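PDB 4GL6: hypothetical protein from Ruminococcus gnavus, which is of unknown function, a DUF5037-family protein whose single chain combines an antiparallel and a mixed beta-sheet. Local coordinates for residues A[157-160]-A[161-165]. Sequence-based numbering, arbitrary orientation.
Sequences EEEY and QMYEE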
loop_
_atom_site.group_PDB
_atom_site.type_symbol
_atom_site.label_atom_id
_atom_site.label_comp_id
_atom_site.label_asym_id
_atom_site.label_seq_id
_atom_site.Cartn_x
_atom_site.Cartn_y
_atom_site.Cartn_z
ATOM N N GLU A 157 -1.275 -21.038 -14.778
ATOM C CA GLU A 157 -0.887 -20.338 -16.012
ATOM C C GLU A 157 -1.796 -19.121 -16.192
ATOM O O GLU A 157 -1.309 -18.017 -16.394
ATOM C CB GLU A 157 -0.976 -21.258 -17.262
ATOM C CG GLU A 157 0.056 -22.391 -17.393
ATOM C CD GLU A 157 -0.036 -23.512 -16.344
ATOM O OE1 GLU A 157 -1.105 -23.697 -15.705
ATOM O OE2 GLU A 157 0.979 -24.214 -16.139
ATOM N N GLU A 158 -3.112 -19.348 -16.098
ATOM C CA GLU A 158 -4.137 -18.290 -16.209
ATOM C C GLU A 158 -3.950 -17.203 -15.149
ATOM O O GLU A 158 -4.096 -16.019 -15.441
ATOM C CB GLU A 158 -5.564 -18.876 -16.100
ATOM C CG GLU A 158 -6.021 -19.727 -17.286
ATOM C CD GLU A 158 -7.295 -20.543 -17.036
ATOM O OE1 GLU A 158 -7.563 -20.992 -15.898
ATOM O OE2 GLU A 158 -8.029 -20.779 -18.013
ATOM N N GLU A 159 -3.614 -17.613 -13.929
ATOM C CA GLU A 159 -3.424 -16.679 -12.822
ATOM C C GLU A 159 -2.209 -15.785 -13.072
ATOM O O GLU A 159 -2.303 -14.560 -12.958
ATOM C CB GLU A 159 -3.286 -17.452 -11.499
ATOM C CG GLU A 159 -3.272 -16.584 -10.248
ATOM C CD GLU A 159 -3.226 -17.357 -8.917
ATOM O OE1 GLU A 159 -3.407 -18.606 -8.894
ATOM O OE2 GLU A 159 -3.032 -16.676 -7.876
ATOM N N TYR A 160 -1.082 -16.418 -13.405
ATOM C CA TYR A 160 0.190 -15.739 -13.692
ATOM C C TYR A 160 0.052 -14.784 -14.877
ATOM O O TYR A 160 0.500 -13.639 -14.799
ATOM C CB TYR A 160 1.280 -16.780 -13.959
ATOM C CG TYR A 160 2.669 -16.240 -14.213
ATOM C CD1 TYR A 160 3.580 -16.059 -13.155
ATOM C CD2 TYR A 160 3.102 -15.946 -15.516
ATOM C CE1 TYR A 160 4.863 -15.573 -13.390
ATOM C CE2 TYR A 160 4.384 -15.463 -15.764
ATOM C CZ TYR A 160 5.262 -15.271 -14.707
ATOM O OH TYR A 160 6.520 -14.781 -14.981
ATOM N N GLN A 161 -0.580 -15.256 -15.957
ATOM C CA GLN A 161 -0.824 -14.426 -17.156
ATOM C C GLN A 161 -1.582 -13.135 -16.829
ATOM O O GLN A 161 -1.237 -12.082 -17.342
ATOM C CB GLN A 161 -1.541 -15.211 -18.274
ATOM C CG GLN A 161 -0.649 -16.181 -19.049
ATOM C CD GLN A 161 -1.433 -17.037 -20.021
ATOM O OE1 GLN A 161 -2.383 -16.560 -20.641
ATOM N NE2 GLN A 161 -1.035 -18.305 -20.169
HETATM N N MSE A 162 -2.586 -13.227 -15.966
HETATM C CA MSE A 162 -3.354 -12.050 -15.526
HETATM C C MSE A 162 -2.479 -11.042 -14.777
HETATM O O MSE A 162 -2.623 -9.835 -14.987
HETATM C CB MSE A 162 -4.558 -12.434 -14.634
HETATM C CG MSE A 162 -5.739 -13.043 -15.371
HETATM SE SE MSE A 162 -7.278 -13.339 -14.204
HETATM C CE MSE A 162 -6.415 -14.412 -12.820
ATOM N N TYR A 163 -1.592 -11.533 -13.914
ATOM C CA TYR A 163 -0.710 -10.640 -13.157
ATOM C C TYR A 163 0.277 -9.968 -14.105
ATOM O O TYR A 163 0.424 -8.742 -14.070
ATOM C CB TYR A 163 -0.003 -11.357 -11.987
ATOM C CG TYR A 163 -0.918 -12.087 -11.004
ATOM C CD1 TYR A 163 -2.252 -11.689 -10.802
ATOM C CD2 TYR A 163 -0.427 -13.133 -10.213
ATOM C CE1 TYR A 163 -3.066 -12.356 -9.901
ATOM C CE2 TYR A 163 -1.234 -13.782 -9.293
ATOM C CZ TYR A 163 -2.557 -13.395 -9.144
ATOM O OH TYR A 163 -3.391 -14.028 -8.246
ATOM N N GLU A 164 0.896 -10.768 -14.980
ATOM C CA GLU A 164 1.805 -10.275 -16.046
ATOM C C GLU A 164 1.128 -9.123 -16.841
ATOM O O GLU A 164 1.735 -8.071 -17.051
ATOM C CB GLU A 164 2.206 -11.455 -16.953
ATOM C CG GLU A 164 3.414 -11.289 -17.870
ATOM C CD GLU A 164 3.854 -12.642 -18.478
ATOM O OE1 GLU A 164 5.014 -13.086 -18.279
ATOM O OE2 GLU A 164 3.004 -13.321 -19.082
ATOM N N GLU A 165 -0.145 -9.307 -17.207
ATOM C CA GLU A 165 -0.923 -8.279 -17.922
ATOM C C GLU A 165 -1.124 -6.997 -17.108
ATOM O O GLU A 165 -1.004 -5.896 -17.666
ATOM C CB GLU A 165 -2.271 -8.834 -18.444
ATOM C CG GLU A 165 -3.236 -7.742 -18.961
ATOM C CD GLU A 165 -4.299 -8.169 -19.963
ATOM O OE1 GLU A 165 -4.375 -9.358 -20.347
ATOM O OE2 GLU A 165 -5.056 -7.262 -20.389
#
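Four successive i to i+4 backbone hydrogen bonds join residues 157-160 to 161-164, from Q161 N to E157 O (2.9 Å) through E164 N to Y160 O (2.9 Å, N-H...O 178°). This is the first half of helix 156-171, the crossover helix of a beta-alpha-beta unit between parallel strands 140-147 and 175-182. The main side-chain contact is E159 with Y163, one turn apart. E159 has CG anti to its own N (chi1 -172°) and an extended chain, which carries the carboxylate to the phenol end of Y163. Y163 OH donates to E159 OE2 at 2.7 Å, on the anti side of the carboxylate. The carboxylate stands nearly upright to the ring, with the planes 84° apart. Y181 OH also bonds E159 OE2, and K238 forms a salt bridge to E159 OE1, so both oxygens of this buried group have partners. Replacing Y163 with a phenylalanine would probably cost E159 OE2 one of its hydrogen bonds and leave the carboxylate less firmly oriented. Y163 also packs on A91 and I92 of helix 75-95 and on L177. The next pair, Y160 and E164, is looser: E164 OE1 approaches Y160 CE2 at 3.5 Å, while Y160 OH bonds D229 O. The carbonyl E159 O faces one side of the Y163 ring, over its centre and 3.4 Å from the plane.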